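Local coordinates for flavohemoprotein (Vibrio cholerae O1 biovar El Tor, PDB 4EH1), which probably detoxifies nitric oxide by oxidising it to nitrate with O2 and NAD(P)H, its FAD-bearing reductase part being the portion described, at residues A[131-136]-A[163-168]; A[138-143]-A[167-172]. All blocks are in the same frame, centred on the assembly; numbering follows the deposited sequence.

Overall arrangement
Both interactions belong to the NAD-binding lobe of the reductase and join the same neighbours, helix 126-138 with what follows it and helix 159-169 with what follows it. Interaction 1 is a buried contact between the helices themselves, made by leucine side chains and the face of a histidine ring. Interaction 2, centred about 7 Å away, lies at the surface, where both helices come to their ends, and there the chemistry turns polar: an indole N-H, a backbone carbonyl and a water. Trp171 ties the two together, since its six-membered ring packs against Leu133 and Leu136 while its nitrogen serves interaction 2.

Interaction 1. Residues A[131-136]-A[163-168]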
ATOM      1  N   ALA A 131      -0.932   6.274 -16.889  1.00 22.41           N
ATOM      2  CA  ALA A 131      -0.359   7.604 -17.116  1.00 26.07           C
ATOM      3  C   ALA A 131      -1.125   8.257 -18.245  1.00 26.78           C
ATOM      4  O   ALA A 131      -1.443   9.430 -18.184  1.00 28.39           O
ATOM      5  CB  ALA A 131       1.167   7.526 -17.442  1.00 19.37           C
ATOM      6  N   ILE A 132      -1.452   7.474 -19.266  1.00 30.19           N
ATOM      7  CA  ILE A 132      -2.168   8.003 -20.417  1.00 24.24           C
ATOM      8  C   ILE A 132      -3.598   8.408 -20.050  1.00 31.62           C
ATOM      9  O   ILE A 132      -4.012   9.515 -20.370  1.00 28.26           O
ATOM     10  CB  ILE A 132      -2.155   7.023 -21.591  1.00 23.40           C
ATOM     11  CG1 ILE A 132      -0.698   6.779 -22.056  1.00 23.65           C
ATOM     12  CG2 ILE A 132      -3.021   7.562 -22.748  1.00 22.85           C
ATOM     13  CD1 ILE A 132      -0.554   5.780 -23.218  1.00 25.24           C
ATOM     14  N   LEU A 133      -4.337   7.533 -19.361  1.00 28.93           N
ATOM     15  CA  LEU A 133      -5.644   7.921 -18.859  1.00 26.62           C
ATOM     16  C   LEU A 133      -5.611   9.230 -18.091  1.00 26.41           C
ATOM     17  O   LEU A 133      -6.434  10.104 -18.324  1.00 26.86           O
ATOM     18  CB  LEU A 133      -6.196   6.881 -17.900  1.00 24.75           C
ATOM     19  CG  LEU A 133      -6.733   5.589 -18.491  1.00 32.62           C
ATOM     20  CD1 LEU A 133      -7.131   4.640 -17.342  1.00 21.48           C
ATOM     21  CD2 LEU A 133      -7.902   5.869 -19.448  1.00 29.27           C
ATOM     22  N   HIS A 134      -4.700   9.342 -17.132  1.00 25.44           N
ATOM     23  CA  HIS A 134      -4.660  10.564 -16.332  1.00 27.71           C
ATOM     24  C   HIS A 134      -4.366  11.813 -17.161  1.00 31.20           C
ATOM     25  O   HIS A 134      -4.943  12.888 -16.906  1.00 29.92           O
ATOM     26  CB  HIS A 134      -3.691  10.454 -15.160  1.00 25.57           C
ATOM     27  CG  HIS A 134      -4.239   9.688 -14.001  1.00 32.44           C
ATOM     28  ND1 HIS A 134      -5.301  10.146 -13.244  1.00 32.66           N
ATOM     29  CD2 HIS A 134      -3.872   8.499 -13.459  1.00 28.43           C
ATOM     30  CE1 HIS A 134      -5.559   9.277 -12.280  1.00 27.74           C
ATOM     31  NE2 HIS A 134      -4.716   8.261 -12.401  1.00 33.78           N
ATOM     32  N   THR A 135      -3.495  11.668 -18.160  1.00 29.47           N
ATOM     33  CA  THR A 135      -3.145  12.791 -19.049  1.00 23.50           C
ATOM     34  C   THR A 135      -4.351  13.202 -19.893  1.00 28.69           C
ATOM     35  O   THR A 135      -4.634  14.381 -20.040  1.00 26.72           O
ATOM     36  CB  THR A 135      -1.972  12.438 -20.007  1.00 22.59           C
ATOM     37  OG1 THR A 135      -0.865  12.009 -19.228  1.00 27.75           O
ATOM     38  CG2 THR A 135      -1.548  13.675 -20.827  1.00 26.93           C
ATOM     39  N   LEU A 136      -5.064  12.218 -20.439  1.00 33.35           N
ATOM     40  CA  LEU A 136      -6.217  12.507 -21.284  1.00 31.30           C
ATOM     41  C   LEU A 136      -7.343  13.106 -20.458  1.00 28.70           C
ATOM     42  O   LEU A 136      -8.118  13.883 -20.975  1.00 27.99           O
ATOM     43  CB  LEU A 136      -6.690  11.240 -22.009  1.00 23.18           C
ATOM     44  CG  LEU A 136      -5.654  10.640 -22.977  1.00 28.11           C
ATOM     45  CD1 LEU A 136      -6.218   9.385 -23.684  1.00 34.42           C
ATOM     46  CD2 LEU A 136      -5.183  11.625 -24.025  1.00 27.73           C
ATOM     47  N   ALA A 163     -12.190   3.326 -12.682  1.00 24.08           N
ATOM     48  CA  ALA A 163     -13.642   3.451 -12.698  1.00 29.18           C
ATOM     49  C   ALA A 163     -14.009   4.915 -12.487  1.00 28.36           C
ATOM     50  O   ALA A 163     -14.879   5.450 -13.166  1.00 27.74           O
ATOM     51  CB  ALA A 163     -14.289   2.587 -11.600  1.00 22.99           C
ATOM     52  N   GLN A 164     -13.323   5.561 -11.552  1.00 30.38           N
ATOM     53  CA  GLN A 164     -13.612   6.959 -11.264  1.00 29.53           C
ATOM     54  C   GLN A 164     -13.331   7.850 -12.467  1.00 24.76           C
ATOM     55  O   GLN A 164     -14.171   8.674 -12.817  1.00 27.49           O
ATOM     56  CB  GLN A 164     -12.866   7.449 -10.023  1.00 37.83           C
ATOM     57  CG  GLN A 164     -13.311   6.760  -8.739  1.00 51.00           C
ATOM     58  CD  GLN A 164     -12.870   7.524  -7.487  1.00 66.86           C
ATOM     59  OE1 GLN A 164     -12.531   6.928  -6.449  1.00 62.31           O
ATOM     60  NE2 GLN A 164     -12.880   8.857  -7.583  1.00 73.85           N
ATOM     61  N   LEU A 165     -12.169   7.672 -13.099  1.00 22.29           N
ATOM     62  CA  LEU A 165     -11.816   8.460 -14.282  1.00 27.87           C
ATOM     63  C   LEU A 165     -12.857   8.288 -15.332  1.00 27.12           C
ATOM     64  O   LEU A 165     -13.358   9.254 -15.886  1.00 29.48           O
ATOM     65  CB  LEU A 165     -10.482   8.032 -14.883  1.00 22.25           C
ATOM     66  CG  LEU A 165      -9.252   8.561 -14.153  1.00 36.28           C
ATOM     67  CD1 LEU A 165      -7.956   8.011 -14.751  1.00 36.34           C
ATOM     68  CD2 LEU A 165      -9.256  10.119 -14.130  1.00 31.70           C
ATOM     69  N   ILE A 166     -13.190   7.034 -15.595  1.00 26.08           N
ATOM     70  CA  ILE A 166     -14.181   6.734 -16.607  1.00 28.02           C
ATOM     71  C   ILE A 166     -15.498   7.382 -16.289  1.00 30.15           C
ATOM     72  O   ILE A 166     -16.099   7.996 -17.157  1.00 30.79           O
ATOM     73  CB  ILE A 166     -14.325   5.202 -16.831  1.00 30.03           C
ATOM     74  CG1 ILE A 166     -13.206   4.771 -17.768  1.00 28.78           C
ATOM     75  CG2 ILE A 166     -15.646   4.884 -17.512  1.00 28.72           C
ATOM     76  CD1 ILE A 166     -12.545   3.587 -17.364  1.00 35.41           C
ATOM     77  N   ALA A 167     -15.928   7.268 -15.033  1.00 27.41           N
ATOM     78  CA  ALA A 167     -17.172   7.869 -14.596  1.00 32.15           C
ATOM     79  C   ALA A 167     -17.106   9.387 -14.658  1.00 32.71           C
ATOM     80  O   ALA A 167     -18.123  10.025 -14.795  1.00 31.59           O
ATOM     81  CB  ALA A 167     -17.538   7.424 -13.169  1.00 37.50           C
ATOM     82  N   GLN A 168     -15.912   9.956 -14.555  1.00 35.31           N
ATOM     83  CA  GLN A 168     -15.759  11.404 -14.601  1.00 34.59           C
ATOM     84  C   GLN A 168     -15.677  11.962 -16.011  1.00 35.77           C
ATOM     85  O   GLN A 168     -16.196  13.048 -16.247  1.00 36.08           O
ATOM     86  CB  GLN A 168     -14.534  11.860 -13.821  1.00 39.58           C
ATOM     87  CG  GLN A 168     -14.772  11.894 -12.336  1.00 53.66           C
ATOM     88  CD  GLN A 168     -13.490  12.091 -11.556  1.00 66.05           C
ATOM     89  OE1 GLN A 168     -12.516  12.651 -12.070  1.00 71.30           O
ATOM     90  NE2 GLN A 168     -13.476  11.619 -10.313  1.00 66.29           N
TER
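The imidazole of His134 has one face under the methyl CD1 of Leu165, which sits 3.6 Å above the ring plane and is offset toward the rim. This is a CH-pi contact: CD1 lies 3.8 Å from the ring centroid, and its nearest ring atoms are ND1 and CE1. The two side chains cross at about a right angle, and it is the methyl end of the leucine that meets the ring. NE2 is hydrogen-bonded to Glu161, one turn before Leu165 on helix 159-169, and the ring of His61 stacks with the imidazole. His134 owes this position to its first torsion (chi1 -79°), which sets CG anti to the carbonyl carbon and lets the ring lean toward the other helix.

The same CD1 of Leu165 also meets CB of Leu133 at 3.8 Å. Leu133 points toward helix 159-169 from a buried position, where it further touches Leu119 and Tyr146 and so links the helix to the parallel sheet. Leucine suits both sites, being compact, branched and wholly apolar.

Between these segments the attraction is therefore largely dispersive, the CH-pi contact included. Polar specificity comes from the neighbouring Glu161, whose carboxylate would be expected to fix the rotation of the imidazole and may favour its protonated form.

Interaction 2. Residues A[138-143]-A[167-172]; sequences KQNKSG and AQQGWM
Trp171 turns the edge of its indole to the 138-143 loop, pointing NE1 at the backbone carbonyl of Lys141. The hydrogen bond from NE1 to Lys141 O is 2.8 Å long, with an N-H...O angle of 153°. The oxygen lies almost in the indole plane, while the donor is tilted 25° from the plane of the carbonyl. Tryptophan fits here because it combines a broad apolar surface for the interior with a single N-H for a loop carbonyl.

Gln169 covers one face of the same indole with its CB, 3.3 Å above the ring plane and over its centre. Its chain then bends at chi2 (-57°), carrying the amide toward the loop. A water lies 2.6 Å from Gln169 OE1 and 2.9 Å from Lys141 O, placed to donate to either, though it has more acceptors in reach than protons. The carbonyl takes the indole N-H and can also accept from the water. The side chains of Asn140 and Gln169 cross at about a right angle, yet their amide planes are only modestly inclined to each other; Asn140 OD1 and Gln169 OE1 stand 4.1 Å apart, a looser approach between exposed or partly exposed side chains.

Asn140 also ends helix 126-138 as the C-prime residue of a Schellman motif, adopting the positive phi that asparagine tolerates well. Gly170, likewise with positive phi, follows helix 159-169. Lys141 sends its amine away from this contact to Arg115 O and to a salt bridge with Glu112. The loop leads into strand 144-150 and the segment with Trp171 into strand 172-177, parallel neighbours in the sheet, while the indole packs on Leu133 and Leu136 of helix 126-138.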
ATOM      1  N   LYS A 138      -6.952  15.093 -17.753  1.00 28.49           N
ATOM      2  CA  LYS A 138      -6.458  16.447 -17.600  1.00 32.37           C
ATOM      3  C   LYS A 138      -6.754  17.304 -18.844  1.00 33.54           C
ATOM      4  O   LYS A 138      -7.128  18.467 -18.727  1.00 33.61           O
ATOM      5  CB  LYS A 138      -4.955  16.384 -17.305  1.00 36.94           C
ATOM      6  CG  LYS A 138      -4.268  17.721 -17.168  1.00 53.08           C
ATOM      7  CD  LYS A 138      -2.798  17.551 -16.785  1.00 66.59           C
ATOM      8  CE  LYS A 138      -2.617  16.755 -15.486  1.00 68.54           C
ATOM      9  NZ  LYS A 138      -1.199  16.834 -14.970  1.00 68.28           N
ATOM     10  N   GLN A 139      -6.607  16.708 -20.025  1.00 34.79           N
ATOM     11  CA  GLN A 139      -6.798  17.402 -21.297  1.00 34.75           C
ATOM     12  C   GLN A 139      -8.223  17.357 -21.816  1.00 31.47           C
ATOM     13  O   GLN A 139      -8.497  17.812 -22.928  1.00 32.32           O
ATOM     14  CB  GLN A 139      -5.814  16.860 -22.347  1.00 33.61           C
ATOM     15  CG  GLN A 139      -4.390  17.233 -21.987  1.00 36.10           C
ATOM     16  CD  GLN A 139      -3.343  16.493 -22.788  1.00 42.35           C
ATOM     17  OE1 GLN A 139      -3.660  15.703 -23.679  1.00 43.51           O
ATOM     18  NE2 GLN A 139      -2.082  16.744 -22.471  1.00 42.67           N
ATOM     19  N   ASN A 140      -9.125  16.815 -21.012  1.00 26.17           N
ATOM     20  CA  ASN A 140     -10.525  16.684 -21.416  1.00 34.78           C
ATOM     21  C   ASN A 140     -10.760  16.008 -22.747  1.00 30.45           C
ATOM     22  O   ASN A 140     -11.634  16.405 -23.509  1.00 30.93           O
ATOM     23  CB  ASN A 140     -11.164  18.070 -21.435  1.00 37.46           C
ATOM     24  CG  ASN A 140     -11.234  18.657 -20.070  1.00 47.71           C
ATOM     25  OD1 ASN A 140     -11.704  17.997 -19.142  1.00 45.28           O
ATOM     26  ND2 ASN A 140     -10.748  19.894 -19.917  1.00 57.09           N
ATOM     27  N   LYS A 141      -9.976  14.974 -23.024  1.00 30.48           N
ATOM     28  CA  LYS A 141     -10.067  14.280 -24.285  1.00 32.25           C
ATOM     29  C   LYS A 141     -11.371  13.506 -24.311  1.00 35.25           C
ATOM     30  O   LYS A 141     -11.742  12.877 -23.332  1.00 32.57           O
ATOM     31  CB  LYS A 141      -8.886  13.313 -24.399  1.00 36.68           C
ATOM     32  CG  LYS A 141      -8.951  12.331 -25.546  1.00 35.29           C
ATOM     33  CD  LYS A 141      -8.573  12.990 -26.857  1.00 35.29           C
ATOM     34  CE  LYS A 141      -8.373  11.928 -27.933  1.00 33.02           C
ATOM     35  NZ  LYS A 141      -8.308  12.555 -29.292  1.00 31.34           N
ATOM     36  N   SER A 142     -12.085  13.552 -25.420  1.00 30.60           N
ATOM     37  CA  SER A 142     -13.256  12.702 -25.543  1.00 29.10           C
ATOM     38  C   SER A 142     -12.959  11.511 -26.500  1.00 31.78           C
ATOM     39  O   SER A 142     -11.933  11.485 -27.185  1.00 33.27           O
ATOM     40  CB  SER A 142     -14.440  13.542 -26.025  1.00 34.70           C
ATOM     41  OG  SER A 142     -14.352  13.714 -27.415  1.00 39.44           O
ATOM     42  N   GLY A 143     -13.838  10.521 -26.530  1.00 32.39           N
ATOM     43  CA  GLY A 143     -13.661   9.371 -27.408  1.00 32.67           C
ATOM     44  C   GLY A 143     -12.553   8.411 -26.966  1.00 30.90           C
ATOM     45  O   GLY A 143     -11.715   7.992 -27.772  1.00 34.07           O
ATOM     46  N   ALA A 167     -15.928   7.268 -15.033  1.00 27.41           N
ATOM     47  CA  ALA A 167     -17.172   7.869 -14.596  1.00 32.15           C
ATOM     48  C   ALA A 167     -17.106   9.387 -14.658  1.00 32.71           C
ATOM     49  O   ALA A 167     -18.123  10.025 -14.795  1.00 31.59           O
ATOM     50  CB  ALA A 167     -17.538   7.424 -13.169  1.00 37.50           C
ATOM     51  N   GLN A 168     -15.912   9.956 -14.555  1.00 35.31           N
ATOM     52  CA  GLN A 168     -15.759  11.404 -14.601  1.00 34.59           C
ATOM     53  C   GLN A 168     -15.677  11.962 -16.011  1.00 35.77           C
ATOM     54  O   GLN A 168     -16.196  13.048 -16.247  1.00 36.08           O
ATOM     55  CB  GLN A 168     -14.534  11.860 -13.821  1.00 39.58           C
ATOM     56  CG  GLN A 168     -14.772  11.894 -12.336  1.00 53.66           C
ATOM     57  CD  GLN A 168     -13.490  12.091 -11.556  1.00 66.05           C
ATOM     58  OE1 GLN A 168     -12.516  12.651 -12.070  1.00 71.30           O
ATOM     59  NE2 GLN A 168     -13.476  11.619 -10.313  1.00 66.29           N
ATOM     60  N   GLN A 169     -15.055  11.217 -16.932  1.00 29.47           N
ATOM     61  CA  GLN A 169     -14.740  11.716 -18.288  1.00 29.88           C
ATOM     62  C   GLN A 169     -15.735  11.303 -19.375  1.00 31.93           C
ATOM     63  O   GLN A 169     -15.572  11.692 -20.532  1.00 30.71           O
ATOM     64  CB  GLN A 169     -13.336  11.244 -18.735  1.00 25.44           C
ATOM     65  CG  GLN A 169     -12.179  11.741 -17.843  1.00 27.15           C
ATOM     66  CD  GLN A 169     -12.152  13.263 -17.732  1.00 31.45           C
ATOM     67  OE1 GLN A 169     -12.353  13.977 -18.731  1.00 36.90           O
ATOM     68  NE2 GLN A 169     -11.943  13.768 -16.521  1.00 28.32           N
ATOM     69  N   GLY A 170     -16.723  10.475 -19.034  1.00 35.95           N
ATOM     70  CA  GLY A 170     -17.636   9.953 -20.040  1.00 34.54           C
ATOM     71  C   GLY A 170     -16.989   9.019 -21.069  1.00 33.60           C
ATOM     72  O   GLY A 170     -17.335   9.024 -22.251  1.00 38.56           O
ATOM     73  N   TRP A 171     -16.057   8.204 -20.603  1.00 27.64           N
ATOM     74  CA  TRP A 171     -15.364   7.240 -21.451  1.00 26.94           C
ATOM     75  C   TRP A 171     -15.979   5.840 -21.378  1.00 34.52           C
ATOM     76  O   TRP A 171     -16.967   5.637 -20.672  1.00 27.40           O
ATOM     77  CB  TRP A 171     -13.906   7.146 -21.021  1.00 24.03           C
ATOM     78  CG  TRP A 171     -13.143   8.414 -21.284  1.00 25.81           C
ATOM     79  CD1 TRP A 171     -13.486   9.436 -22.157  1.00 26.49           C
ATOM     80  CD2 TRP A 171     -11.895   8.787 -20.696  1.00 22.41           C
ATOM     81  NE1 TRP A 171     -12.526  10.431 -22.116  1.00 30.01           N
ATOM     82  CE2 TRP A 171     -11.534  10.053 -21.242  1.00 30.81           C
ATOM     83  CE3 TRP A 171     -11.052   8.189 -19.745  1.00 26.76           C
ATOM     84  CZ2 TRP A 171     -10.369  10.722 -20.860  1.00 29.61           C
ATOM     85  CZ3 TRP A 171      -9.872   8.852 -19.372  1.00 27.49           C
ATOM     86  CH2 TRP A 171      -9.547  10.106 -19.928  1.00 31.73           C
ATOM     87  N   MET A 172     -15.400   4.889 -22.123  1.00 24.16           N
ATOM     88  CA  MET A 172     -15.944   3.542 -22.164  1.00 32.83           C
ATOM     89  C   MET A 172     -14.877   2.576 -21.677  1.00 30.31           C
ATOM     90  O   MET A 172     -13.688   2.767 -21.938  1.00 23.60           O
ATOM     91  CB  MET A 172     -16.344   3.151 -23.596  1.00 39.67           C
ATOM     92  CG  MET A 172     -16.924   4.274 -24.467  1.00 41.80           C
ATOM     93  SD  MET A 172     -18.573   4.832 -23.987  1.00 47.22           S
ATOM     94  CE  MET A 172     -19.512   3.292 -23.874  1.00 40.95           C
TER
HETATM   95  O   HOH W   1     -13.304  14.017 -21.156  1.00 31.49           O